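Side-chain contacts in putative exported protein (PDB 4RAA), which is of unknown function but folds as a six-bladed beta-propeller and is probably exported from the cytoplasm: residues Asp22-Leu27 with Arg287-Pro292; Asn62-Val65 with Ala71-Asn74; Arg126-Thr131 with Ser164-Ile169; Asn174-Ser179 with Pro228-Leu233. All coordinates share one frame; numbering follows the deposited sequence.

Contact 1: Asp22-Leu27 with Arg287-Pro292; sequences DSILEL and RTYNYP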
loop_
_atom_site.group_PDB
_atom_site.type_symbol
_atom_site.label_atom_id
_atom_site.label_comp_id
_atom_site.label_asym_id
_atom_site.label_seq_id
_atom_site.Cartn_x
_atom_site.Cartn_y
_atom_site.Cartn_z
ATOM N N ASP A 22 -6.692 -26.059 -40.702
ATOM C CA ASP A 22 -5.464 -26.854 -40.689
ATOM C C ASP A 22 -4.388 -26.250 -41.608
ATOM O O ASP A 22 -3.221 -26.207 -41.245
ATOM C CB ASP A 22 -5.799 -28.299 -41.143
ATOM C CG ASP A 22 -4.705 -29.309 -40.828
ATOM O OD1 ASP A 22 -4.234 -29.332 -39.670
ATOM O OD2 ASP A 22 -4.364 -30.120 -41.728
ATOM N N SER A 23 -4.800 -25.758 -42.776
ATOM C CA SER A 23 -3.878 -25.178 -43.773
ATOM C C SER A 23 -3.290 -23.817 -43.401
ATOM O O SER A 23 -2.100 -23.593 -43.611
ATOM C CB SER A 23 -4.563 -25.060 -45.142
ATOM O OG SER A 23 -5.667 -24.179 -45.084
ATOM N N ILE A 24 -4.126 -22.910 -42.889
ATOM C CA ILE A 24 -3.690 -21.526 -42.514
ATOM C C ILE A 24 -3.031 -21.363 -41.132
ATOM O O ILE A 24 -2.505 -20.278 -40.841
ATOM C CB ILE A 24 -4.830 -20.462 -42.664
ATOM C CG1 ILE A 24 -6.064 -20.806 -41.808
ATOM C CG2 ILE A 24 -5.214 -20.294 -44.131
ATOM C CD1 ILE A 24 -7.124 -19.730 -41.789
ATOM N N LEU A 25 -3.049 -22.414 -40.298
ATOM C CA LEU A 25 -2.474 -22.383 -38.936
ATOM C C LEU A 25 -1.340 -23.387 -38.725
ATOM O O LEU A 25 -1.330 -24.459 -39.357
ATOM C CB LEU A 25 -3.560 -22.681 -37.891
ATOM C CG LEU A 25 -4.741 -21.714 -37.748
ATOM C CD1 LEU A 25 -5.820 -22.335 -36.868
ATOM C CD2 LEU A 25 -4.289 -20.369 -37.197
ATOM N N GLU A 26 -0.401 -23.013 -37.839
ATOM C CA GLU A 26 0.709 -23.873 -37.397
ATOM C C GLU A 26 0.501 -24.160 -35.906
ATOM O O GLU A 26 0.280 -23.237 -35.115
ATOM C CB GLU A 26 2.097 -23.280 -37.673
ATOM C CG GLU A 26 2.451 -21.950 -37.013
ATOM C CD GLU A 26 3.826 -21.434 -37.441
ATOM O OE1 GLU A 26 4.742 -22.252 -37.668
ATOM O OE2 GLU A 26 4.007 -20.199 -37.530
ATOM N N LEU A 27 0.595 -25.445 -35.557
ATOM C CA LEU A 27 0.334 -25.971 -34.218
ATOM C C LEU A 27 1.582 -26.404 -33.483
ATOM O O LEU A 27 2.644 -26.628 -34.066
ATOM C CB LEU A 27 -0.602 -27.202 -34.297
ATOM C CG LEU A 27 -2.115 -26.988 -34.393
ATOM C CD1 LEU A 27 -2.512 -25.844 -35.319
ATOM C CD2 LEU A 27 -2.786 -28.293 -34.807
ATOM N N ARG A 287 -6.753 -10.781 -44.278
ATOM C CA ARG A 287 -7.836 -11.729 -44.549
ATOM C C ARG A 287 -8.439 -12.317 -43.287
ATOM O O ARG A 287 -7.703 -12.664 -42.368
ATOM C CB ARG A 287 -7.328 -12.841 -45.459
ATOM C CG ARG A 287 -7.102 -12.363 -46.897
ATOM C CD ARG A 287 -6.922 -13.496 -47.902
ATOM N NE ARG A 287 -7.958 -14.536 -47.776
ATOM C CZ ARG A 287 -8.140 -15.556 -48.616
ATOM N NH1 ARG A 287 -7.431 -15.678 -49.743
ATOM N NH2 ARG A 287 -9.093 -16.440 -48.351
ATOM N N THR A 288 -9.775 -12.420 -43.261
ATOM C CA THR A 288 -10.519 -13.007 -42.137
ATOM C C THR A 288 -11.040 -14.400 -42.470
ATOM O O THR A 288 -11.292 -14.692 -43.626
ATOM C CB THR A 288 -11.733 -12.158 -41.731
ATOM O OG1 THR A 288 -12.617 -12.028 -42.851
ATOM C CG2 THR A 288 -11.282 -10.784 -41.221
ATOM N N TYR A 289 -11.178 -15.232 -41.438
ATOM C CA TYR A 289 -11.695 -16.603 -41.544
ATOM C C TYR A 289 -12.518 -16.871 -40.291
ATOM O O TYR A 289 -11.984 -16.759 -39.195
ATOM C CB TYR A 289 -10.562 -17.635 -41.619
ATOM C CG TYR A 289 -9.538 -17.403 -42.701
ATOM C CD1 TYR A 289 -8.426 -16.585 -42.467
ATOM C CD2 TYR A 289 -9.658 -18.016 -43.955
ATOM C CE1 TYR A 289 -7.470 -16.373 -43.454
ATOM C CE2 TYR A 289 -8.708 -17.803 -44.958
ATOM C CZ TYR A 289 -7.612 -16.983 -44.704
ATOM O OH TYR A 289 -6.670 -16.754 -45.686
ATOM N N ASN A 290 -13.793 -17.236 -40.453
ATOM C CA ASN A 290 -14.707 -17.470 -39.332
ATOM C C ASN A 290 -15.158 -18.923 -39.276
ATOM O O ASN A 290 -15.540 -19.486 -40.295
ATOM C CB ASN A 290 -15.926 -16.565 -39.481
ATOM C CG ASN A 290 -16.742 -16.468 -38.207
ATOM O OD1 ASN A 290 -16.248 -16.017 -37.181
ATOM N ND2 ASN A 290 -17.998 -16.861 -38.274
ATOM N N TYR A 291 -15.136 -19.507 -38.078
ATOM C CA TYR A 291 -15.476 -20.922 -37.854
ATOM C C TYR A 291 -16.295 -21.136 -36.594
ATOM O O TYR A 291 -15.964 -20.540 -35.570
ATOM C CB TYR A 291 -14.195 -21.742 -37.629
ATOM C CG TYR A 291 -13.173 -21.709 -38.744
ATOM C CD1 TYR A 291 -12.234 -20.670 -38.820
ATOM C CD2 TYR A 291 -13.108 -22.740 -39.704
ATOM C CE1 TYR A 291 -11.281 -20.633 -39.831
ATOM C CE2 TYR A 291 -12.148 -22.719 -40.713
ATOM C CZ TYR A 291 -11.240 -21.655 -40.777
ATOM O OH TYR A 291 -10.286 -21.593 -41.757
ATOM N N PRO A 292 -17.363 -21.966 -36.661
ATOM C CA PRO A 292 -17.979 -22.394 -35.394
ATOM C C PRO A 292 -16.945 -23.297 -34.712
ATOM O O PRO A 292 -16.333 -24.115 -35.409
ATOM C CB PRO A 292 -19.215 -23.209 -35.829
ATOM C CG PRO A 292 -19.414 -22.954 -37.282
ATOM C CD PRO A 292 -18.120 -22.439 -37.840
#
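Tyr289 is the first residue along Arg287-Pro292 to meet the other segment, and it does so with the face of its ring. The terminal methyl of Ile24 sits almost squarely above it: CD1 of Ile24 lies 3.5 Å from the centroid of the Tyr289 ring and 14° off the ring normal, a CH-pi contact. With CG1 of Ile24 placed between the backbone N and the carbonyl carbon (chi1 58°) and CD1 extended beyond it, the longer branch delivers this methyl, while CG2 is more distant, 4.1 Å from Tyr289 CZ near the phenol end of the ring. Two residues on, the side chain of Tyr291 leaves the same side of the strand and closes on the same methyl, its OH 3.7 Å from Ile24 CD1. That hydroxyl has its polar partner elsewhere, in a hydrogen bond with the carbonyl of Val19. Both tyrosines also touch Thr17. The contact bridges two antiparallel sheets of the propeller at their outermost strands: 287-292 pairs with strand 275-282, whose Leu280 also touches Ile24, whereas 25-31, entered from the short helix 21-24, pairs with strand 354-360, and helix 293-299 meets Leu25.

Contact 2: Asn62-Val65 with Ala71-Asn74; sequences NLYV and AFVN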
loop_
_atom_site.group_PDB
_atom_site.type_symbol
_atom_site.label_atom_id
_atom_site.label_comp_id
_atom_site.label_asym_id
_atom_site.label_seq_id
_atom_site.Cartn_x
_atom_site.Cartn_y
_atom_site.Cartn_z
ATOM N N ASN A 62 -4.871 -20.218 -7.696
ATOM C CA ASN A 62 -3.451 -20.501 -7.439
ATOM C C ASN A 62 -2.646 -19.894 -8.582
ATOM O O ASN A 62 -3.035 -20.037 -9.739
ATOM C CB ASN A 62 -3.204 -22.012 -7.405
ATOM C CG ASN A 62 -3.925 -22.699 -6.261
ATOM O OD1 ASN A 62 -3.786 -22.304 -5.107
ATOM N ND2 ASN A 62 -4.680 -23.742 -6.567
ATOM N N LEU A 63 -1.545 -19.215 -8.265
ATOM C CA LEU A 63 -0.667 -18.620 -9.273
ATOM C C LEU A 63 0.569 -19.502 -9.325
ATOM O O LEU A 63 1.269 -19.612 -8.324
ATOM C CB LEU A 63 -0.312 -17.178 -8.894
ATOM C CG LEU A 63 0.579 -16.364 -9.834
ATOM C CD1 LEU A 63 -0.039 -16.259 -11.217
ATOM C CD2 LEU A 63 0.827 -14.965 -9.276
ATOM N N TYR A 64 0.825 -20.130 -10.476
ATOM C CA TYR A 64 1.962 -21.044 -10.663
ATOM C C TYR A 64 3.010 -20.558 -11.648
ATOM O O TYR A 64 2.716 -19.719 -12.508
ATOM C CB TYR A 64 1.471 -22.376 -11.204
ATOM C CG TYR A 64 0.582 -23.151 -10.290
ATOM C CD1 TYR A 64 1.033 -23.568 -9.041
ATOM C CD2 TYR A 64 -0.683 -23.567 -10.707
ATOM C CE1 TYR A 64 0.224 -24.324 -8.199
ATOM C CE2 TYR A 64 -1.493 -24.342 -9.879
ATOM C CZ TYR A 64 -1.039 -24.709 -8.629
ATOM O OH TYR A 64 -1.847 -25.463 -7.820
ATOM N N VAL A 65 4.225 -21.103 -11.514
ATOM C CA VAL A 65 5.322 -20.856 -12.455
ATOM C C VAL A 65 5.736 -22.210 -13.028
ATOM O O VAL A 65 6.071 -23.141 -12.287
ATOM C CB VAL A 65 6.542 -20.160 -11.827
ATOM C CG1 VAL A 65 7.610 -19.884 -12.887
ATOM C CG2 VAL A 65 6.117 -18.850 -11.168
ATOM N N ALA A 71 7.856 -28.109 -17.073
ATOM C CA ALA A 71 8.237 -28.484 -15.710
ATOM C C ALA A 71 7.753 -27.439 -14.733
ATOM O O ALA A 71 7.764 -26.255 -15.051
ATOM C CB ALA A 71 9.749 -28.615 -15.590
ATOM N N PHE A 72 7.346 -27.876 -13.545
ATOM C CA PHE A 72 6.902 -26.974 -12.497
ATOM C C PHE A 72 8.138 -26.386 -11.813
ATOM O O PHE A 72 9.033 -27.138 -11.412
ATOM C CB PHE A 72 6.027 -27.717 -11.486
ATOM C CG PHE A 72 5.566 -26.864 -10.330
ATOM C CD1 PHE A 72 4.805 -25.715 -10.556
ATOM C CD2 PHE A 72 5.863 -27.220 -9.013
ATOM C CE1 PHE A 72 4.371 -24.922 -9.498
ATOM C CE2 PHE A 72 5.425 -26.435 -7.953
ATOM C CZ PHE A 72 4.677 -25.284 -8.196
ATOM N N VAL A 73 8.176 -25.057 -11.681
ATOM C CA VAL A 73 9.293 -24.340 -11.051
ATOM C C VAL A 73 8.942 -24.041 -9.603
ATOM O O VAL A 73 9.684 -24.431 -8.709
ATOM C CB VAL A 73 9.642 -23.006 -11.771
ATOM C CG1 VAL A 73 10.791 -22.266 -11.065
ATOM C CG2 VAL A 73 9.991 -23.264 -13.235
ATOM N N ASN A 74 7.837 -23.323 -9.384
ATOM C CA ASN A 74 7.410 -22.910 -8.036
ATOM C C ASN A 74 6.029 -22.231 -8.052
ATOM O O ASN A 74 5.567 -21.819 -9.120
ATOM C CB ASN A 74 8.438 -21.911 -7.442
ATOM C CG ASN A 74 8.349 -21.784 -5.932
ATOM O OD1 ASN A 74 7.686 -22.579 -5.257
ATOM N ND2 ASN A 74 9.029 -20.781 -5.387
#
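Val65 is gripped from both ends by the opposing backbone, its N donating to Asn74 O at 2.8 Å and its O receiving Val73 N at 2.9 Å, while the short axes of 62-65 and 72-74 are far from antiparallel, at 115°. The same carbonyl also takes a weak hydrogen bond from Asn74 N, 3.4 Å from Val65 O. Two residues, Val73 and Asn74, therefore face one, which defines a classic beta bulge. It lies where strand 72-79 begins to pair with 62-67, in a hairpin of the propeller, and the extra residue disturbs the pairing close to the turn. On the side-chain level, CG1 of Val65 packs against CB of Val73 at 3.9 Å, the two crossing obliquely. Phe72 has CG anti to its backbone N (chi1 178°), which lays the ring along its own strand, with Asn74 N above the centre of one face. The ring's CE1 then reaches CD1 of Tyr64 at 3.6 Å. The two ring planes stand at 84°, but the approach is oblique. CD1 of Phe72 also comes within 3.4 Å of Val65 O, beside the forked hydrogen bonds. The hydroxyl of Tyr64 is bonded beyond the hairpin, to the carbonyl of Leu39, and its ring touches Val40; Phe72 extends to Ser37 and Cys38 in the same loop.

Contact 3: Arg126-Thr131 with Ser164-Ile169; sequences RLPFST and SLFDII. With PO4 (phosphate ion), chain B.
In Phe166, CG stands anti to the carbonyl carbon (chi1 -50°), and this turns the benzyl group onto Pro128; in Arg126 a bend at chi3 (-62°) carries the guanidinium to a phosphate ion. The proline ring and the phenylalanine side chain cross at about a right angle, with Pro128 CD 3.8 Å from Phe166 CD2 and Pro128 CB equally far from Phe166 CB. At the edge of the Phe166 ring, near its plane, Arg126 O lies 3.5 Å from CE2. Further along, Phe129 CE2 and Ile168 CG1 make a looser apolar contact at 4.3 Å. Trp144 meets both phenylalanines edge-to-face, tying the loop after strand 121-126 and the turn before strand 168-174 to strand 142-145, in the same sheet as 168-174. The phosphate takes a weak hydrogen bond from Arg126, NH2 to O2 at 3.5 Å, in the guanidinium plane. The side chains of Arg125 from both subunits and the backbone N of Arg126 of the second subunit also hydrogen-bond to the ion, while Arg126 NH1 forms a salt bridge to Asp167 of the second subunit. The phosphate probably came from the crystallisation liquor, so it is no evidence of a natural ligand; its charge would offset that of the arginines gathered at the subunit interface.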
loop_
_atom_site.group_PDB
_atom_site.type_symbol
_atom_site.label_atom_id
_atom_site.label_comp_id
_atom_site.label_asym_id
_atom_site.label_seq_id
_atom_site.Cartn_x
_atom_site.Cartn_y
_atom_site.Cartn_z
ATOM N N ARG A 126 -4.142 -2.290 -0.420
ATOM C CA ARG A 126 -5.570 -2.438 -0.709
ATOM C C ARG A 126 -5.861 -1.913 -2.098
ATOM O O ARG A 126 -5.210 -0.967 -2.561
ATOM C CB ARG A 126 -6.434 -1.675 0.284
ATOM C CG ARG A 126 -6.325 -2.211 1.685
ATOM C CD ARG A 126 -7.114 -1.368 2.657
ATOM N NE ARG A 126 -6.633 0.011 2.740
ATOM C CZ ARG A 126 -7.155 0.950 3.530
ATOM N NH1 ARG A 126 -8.186 0.680 4.338
ATOM N NH2 ARG A 126 -6.629 2.181 3.519
ATOM N N LEU A 127 -6.849 -2.531 -2.751
ATOM C CA LEU A 127 -7.313 -2.077 -4.045
ATOM C C LEU A 127 -7.892 -0.701 -3.817
ATOM O O LEU A 127 -8.593 -0.500 -2.828
ATOM C CB LEU A 127 -8.433 -2.949 -4.610
ATOM C CG LEU A 127 -8.197 -4.396 -5.034
ATOM C CD1 LEU A 127 -9.535 -4.981 -5.458
ATOM C CD2 LEU A 127 -7.174 -4.524 -6.160
ATOM N N PRO A 128 -7.595 0.249 -4.716
ATOM C CA PRO A 128 -8.122 1.603 -4.551
ATOM C C PRO A 128 -9.649 1.749 -4.764
ATOM O O PRO A 128 -10.249 2.722 -4.284
ATOM C CB PRO A 128 -7.347 2.392 -5.609
ATOM C CG PRO A 128 -7.045 1.386 -6.673
ATOM C CD PRO A 128 -6.829 0.097 -5.970
ATOM N N PHE A 129 -10.247 0.790 -5.477
ATOM C CA PHE A 129 -11.675 0.790 -5.831
ATOM C C PHE A 129 -12.071 -0.593 -6.368
ATOM O O PHE A 129 -11.218 -1.476 -6.455
ATOM C CB PHE A 129 -11.947 1.902 -6.875
ATOM C CG PHE A 129 -10.856 2.058 -7.911
ATOM C CD1 PHE A 129 -10.675 1.105 -8.920
ATOM C CD2 PHE A 129 -10.009 3.171 -7.888
ATOM C CE1 PHE A 129 -9.668 1.243 -9.870
ATOM C CE2 PHE A 129 -9.002 3.326 -8.848
ATOM C CZ PHE A 129 -8.827 2.348 -9.834
ATOM N N SER A 130 -13.341 -0.783 -6.730
ATOM C CA SER A 130 -13.796 -2.071 -7.291
ATOM C C SER A 130 -13.199 -2.273 -8.695
ATOM O O SER A 130 -13.501 -1.513 -9.622
ATOM C CB SER A 130 -15.315 -2.155 -7.348
ATOM O OG SER A 130 -15.736 -3.409 -7.867
ATOM N N THR A 131 -12.342 -3.283 -8.822
ATOM C CA THR A 131 -11.621 -3.584 -10.065
ATOM C C THR A 131 -11.129 -5.041 -10.064
ATOM O O THR A 131 -10.959 -5.628 -8.997
ATOM C CB THR A 131 -10.434 -2.610 -10.248
ATOM O OG1 THR A 131 -9.779 -2.869 -11.484
ATOM C CG2 THR A 131 -9.405 -2.724 -9.111
ATOM N N SER A 164 1.539 5.569 -9.872
ATOM C CA SER A 164 2.208 4.547 -9.041
ATOM C C SER A 164 1.451 4.254 -7.722
ATOM O O SER A 164 1.166 3.118 -7.378
ATOM C CB SER A 164 3.630 5.088 -8.734
ATOM O OG SER A 164 4.352 4.359 -7.765
ATOM N N LEU A 165 1.068 5.334 -7.050
ATOM C CA LEU A 165 0.457 5.317 -5.715
ATOM C C LEU A 165 -1.070 5.047 -5.685
ATOM O O LEU A 165 -1.633 4.917 -4.596
ATOM C CB LEU A 165 0.825 6.673 -5.039
ATOM C CG LEU A 165 0.831 6.945 -3.538
ATOM C CD1 LEU A 165 1.723 5.966 -2.799
ATOM C CD2 LEU A 165 1.321 8.364 -3.275
ATOM N N PHE A 166 -1.707 4.930 -6.859
ATOM C CA PHE A 166 -3.170 4.669 -7.064
ATOM C C PHE A 166 -4.099 5.916 -7.079
ATOM O O PHE A 166 -5.332 5.761 -7.138
ATOM C CB PHE A 166 -3.815 3.597 -6.136
ATOM C CG PHE A 166 -3.096 2.266 -6.044
ATOM C CD1 PHE A 166 -2.210 1.788 -7.034
ATOM C CD2 PHE A 166 -3.442 1.395 -4.988
ATOM C CE1 PHE A 166 -1.616 0.528 -6.897
ATOM C CE2 PHE A 166 -2.870 0.129 -4.872
ATOM C CZ PHE A 166 -1.958 -0.303 -5.825
ATOM N N ASP A 167 -3.543 7.127 -7.025
ATOM C CA ASP A 167 -4.354 8.351 -7.157
ATOM C C ASP A 167 -4.782 8.443 -8.630
ATOM O O ASP A 167 -3.963 8.225 -9.525
ATOM C CB ASP A 167 -3.574 9.601 -6.730
ATOM C CG ASP A 167 -3.222 9.606 -5.243
ATOM O OD1 ASP A 167 -3.926 8.960 -4.429
ATOM O OD2 ASP A 167 -2.235 10.282 -4.884
ATOM N N ILE A 168 -6.058 8.758 -8.864
ATOM C CA ILE A 168 -6.642 8.783 -10.215
ATOM C C ILE A 168 -6.110 9.955 -11.025
ATOM O O ILE A 168 -6.219 11.093 -10.575
ATOM C CB ILE A 168 -8.205 8.830 -10.171
ATOM C CG1 ILE A 168 -8.757 7.547 -9.519
ATOM C CG2 ILE A 168 -8.807 9.025 -11.575
ATOM C CD1 ILE A 168 -10.234 7.571 -9.171
ATOM N N ILE A 169 -5.551 9.669 -12.211
ATOM C CA ILE A 169 -5.047 10.707 -13.136
ATOM C C ILE A 169 -6.179 11.099 -14.086
ATOM O O ILE A 169 -6.507 12.282 -14.180
ATOM C CB ILE A 169 -3.789 10.262 -13.922
ATOM C CG1 ILE A 169 -2.635 10.008 -12.940
ATOM C CG2 ILE A 169 -3.380 11.330 -14.949
ATOM C CD1 ILE A 169 -1.390 9.399 -13.558
HETATM P P PO4 B . -3.257 1.744 0.184
HETATM O O1 PO4 B . -4.362 1.173 -0.675
HETATM O O2 PO4 B . -3.809 2.178 1.528
HETATM O O3 PO4 B . -2.183 0.707 0.414
HETATM O O4 PO4 B . -2.650 2.913 -0.556
#

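Contact 4: Asn174-Ser179 with Pro228-Leu233; sequences NKEFKS and PSLDFL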
loop_
_atom_site.group_PDB
_atom_site.type_symbol
_atom_site.label_atom_id
_atom_site.label_comp_id
_atom_site.label_asym_id
_atom_site.label_seq_id
_atom_site.Cartn_x
_atom_site.Cartn_y
_atom_site.Cartn_z
ATOM N N ASN A 174 -16.457 6.419 -21.715
ATOM C CA ASN A 174 -17.786 6.640 -21.161
ATOM C C ASN A 174 -18.626 5.348 -21.171
ATOM O O ASN A 174 -18.661 4.657 -22.189
ATOM C CB ASN A 174 -18.498 7.729 -21.973
ATOM C CG ASN A 174 -19.730 8.248 -21.279
ATOM O OD1 ASN A 174 -20.849 8.067 -21.765
ATOM N ND2 ASN A 174 -19.540 8.862 -20.108
ATOM N N LYS A 175 -19.265 5.041 -20.038
ATOM C CA LYS A 175 -20.099 3.838 -19.843
ATOM C C LYS A 175 -21.570 4.250 -19.716
ATOM O O LYS A 175 -21.991 4.750 -18.665
ATOM C CB LYS A 175 -19.620 3.078 -18.600
ATOM C CG LYS A 175 -20.423 1.833 -18.204
ATOM C CD LYS A 175 -19.654 0.918 -17.252
ATOM C CE LYS A 175 -19.453 1.534 -15.878
ATOM N NZ LYS A 175 -18.478 0.846 -14.983
ATOM N N GLU A 176 -22.336 4.039 -20.788
ATOM C CA GLU A 176 -23.750 4.433 -20.834
ATOM C C GLU A 176 -24.627 3.446 -20.072
ATOM O O GLU A 176 -25.406 3.843 -19.207
ATOM C CB GLU A 176 -24.247 4.549 -22.276
ATOM C CG GLU A 176 -23.450 5.519 -23.136
ATOM C CD GLU A 176 -24.074 5.763 -24.505
ATOM O OE1 GLU A 176 -25.288 6.079 -24.574
ATOM O OE2 GLU A 176 -23.338 5.680 -25.516
ATOM N N PHE A 177 -24.512 2.166 -20.422
ATOM C CA PHE A 177 -25.264 1.101 -19.758
ATOM C C PHE A 177 -24.524 0.733 -18.479
ATOM O O PHE A 177 -23.379 0.265 -18.549
ATOM C CB PHE A 177 -25.411 -0.138 -20.645
ATOM C CG PHE A 177 -26.155 -1.251 -19.977
ATOM C CD1 PHE A 177 -27.532 -1.152 -19.771
ATOM C CD2 PHE A 177 -25.483 -2.373 -19.507
ATOM C CE1 PHE A 177 -28.228 -2.161 -19.123
ATOM C CE2 PHE A 177 -26.175 -3.391 -18.866
ATOM C CZ PHE A 177 -27.551 -3.291 -18.677
ATOM N N LYS A 178 -25.174 0.956 -17.331
ATOM C CA LYS A 178 -24.602 0.655 -16.013
ATOM C C LYS A 178 -25.386 -0.467 -15.348
ATOM O O LYS A 178 -26.620 -0.421 -15.304
ATOM C CB LYS A 178 -24.590 1.892 -15.112
ATOM C CG LYS A 178 -23.696 3.022 -15.615
ATOM C CD LYS A 178 -23.438 4.085 -14.548
ATOM C CE LYS A 178 -24.692 4.835 -14.113
ATOM N NZ LYS A 178 -24.381 5.838 -13.054
ATOM N N SER A 179 -24.656 -1.460 -14.834
ATOM C CA SER A 179 -25.248 -2.616 -14.168
ATOM C C SER A 179 -24.248 -3.347 -13.286
ATOM O O SER A 179 -23.026 -3.209 -13.451
ATOM C CB SER A 179 -25.798 -3.605 -15.211
ATOM O OG SER A 179 -26.349 -4.772 -14.611
ATOM N N PRO A 228 -25.421 -5.947 -28.852
ATOM C CA PRO A 228 -26.761 -5.468 -28.467
ATOM C C PRO A 228 -26.862 -3.947 -28.429
ATOM O O PRO A 228 -25.873 -3.290 -28.097
ATOM C CB PRO A 228 -26.932 -6.019 -27.048
ATOM C CG PRO A 228 -25.950 -7.115 -26.962
ATOM C CD PRO A 228 -24.780 -6.659 -27.736
ATOM N N SER A 229 -28.039 -3.408 -28.753
ATOM C CA SER A 229 -28.275 -1.955 -28.679
ATOM C C SER A 229 -28.401 -1.531 -27.214
ATOM O O SER A 229 -28.569 -2.373 -26.329
ATOM C CB SER A 229 -29.552 -1.554 -29.439
ATOM O OG SER A 229 -30.719 -2.102 -28.848
ATOM N N LEU A 230 -28.336 -0.231 -26.959
ATOM C CA LEU A 230 -28.511 0.288 -25.595
ATOM C C LEU A 230 -29.942 0.040 -25.086
ATOM O O LEU A 230 -30.124 -0.298 -23.917
ATOM C CB LEU A 230 -28.164 1.779 -25.531
ATOM C CG LEU A 230 -28.183 2.487 -24.169
ATOM C CD1 LEU A 230 -27.276 1.777 -23.175
ATOM C CD2 LEU A 230 -27.779 3.945 -24.326
ATOM N N ASP A 231 -30.932 0.183 -25.975
ATOM C CA ASP A 231 -32.352 -0.055 -25.649
ATOM C C ASP A 231 -32.651 -1.505 -25.296
ATOM O O ASP A 231 -33.420 -1.765 -24.359
ATOM C CB ASP A 231 -33.277 0.396 -26.798
ATOM C CG ASP A 231 -33.279 1.905 -26.998
ATOM O OD1 ASP A 231 -32.508 2.610 -26.317
ATOM O OD2 ASP A 231 -34.057 2.397 -27.837
ATOM N N PHE A 232 -32.072 -2.438 -26.054
ATOM C CA PHE A 232 -32.231 -3.872 -25.772
ATOM C C PHE A 232 -31.702 -4.229 -24.375
ATOM O O PHE A 232 -32.340 -5.016 -23.665
ATOM C CB PHE A 232 -31.525 -4.727 -26.824
ATOM C CG PHE A 232 -31.668 -6.205 -26.593
ATOM C CD1 PHE A 232 -30.745 -6.895 -25.792
ATOM C CD2 PHE A 232 -32.736 -6.908 -27.152
ATOM C CE1 PHE A 232 -30.878 -8.256 -25.566
ATOM C CE2 PHE A 232 -32.870 -8.274 -26.941
ATOM C CZ PHE A 232 -31.940 -8.950 -26.144
ATOM N N LEU A 233 -30.545 -3.659 -24.009
ATOM C CA LEU A 233 -29.921 -3.875 -22.693
ATOM C C LEU A 233 -30.790 -3.345 -21.550
ATOM O O LEU A 233 -31.100 -4.090 -20.617
ATOM C CB LEU A 233 -28.514 -3.254 -22.624
ATOM C CG LEU A 233 -27.415 -3.887 -23.486
ATOM C CD1 LEU A 233 -26.187 -2.999 -23.541
ATOM C CD2 LEU A 233 -27.038 -5.273 -22.985
#
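Phe177 and Leu233 form the close-packed half of this contact, both of them buried. The first torsion of Phe177 (chi1 179°) points CG away from the backbone N and presents the ring to the helix; Leu233 CB settles over its face, 3.8 Å from the ring centroid and 19° off the normal, as a CH-pi contact displaced toward the rim above CD1 and CE1. Leu233 CD1 covers the CG-CD2 side, 4.0 Å from Phe177 CG. At the base of the same side chain, Leu230 CD1 lies 3.7 Å from Phe177 CB. Leu230 and Leu233 are one helical turn apart on helix 230-237, whose start is capped by Ser229: its OG accepts from Phe232 N at 3.1 Å, an N-cap bond. The loop that follows strand 168-174 in the propeller is thus packed onto the first turn of this helix, and farther along the helix Asn234 and Ser237 also touch Phe177, as does the ring of Tyr244. The outer half is thinner. There Leu230 turns its second methyl to the solvent-exposed Glu176, with CD2 of Leu230 against OE1 of Glu176 at 3.3 Å; the two side chains cross at about a right angle, and no hydrogen bond spans the segments.

Overall arrangement
Contact 1 is buried, contacts 2 and 4 are partly buried, and contact 3 lies at the surface against the second subunit. Contact 2 alone has backbone hydrogen bonds between its segments, as suits a hairpin within one sheet; the other three depend on side-chain packing between separate elements. Contacts 3 and 4 involve opposite ends of strand 168-174, with nearest atoms about 8 Å apart, whereas contact 1 closes a long loop of chain that encloses the rest. A methyl or methylene group over an aromatic face recurs in contacts 1 and 4, while charge gathers at contact 3, where arginines, a phosphate and an intersubunit salt bridge adjoin the apolar packing.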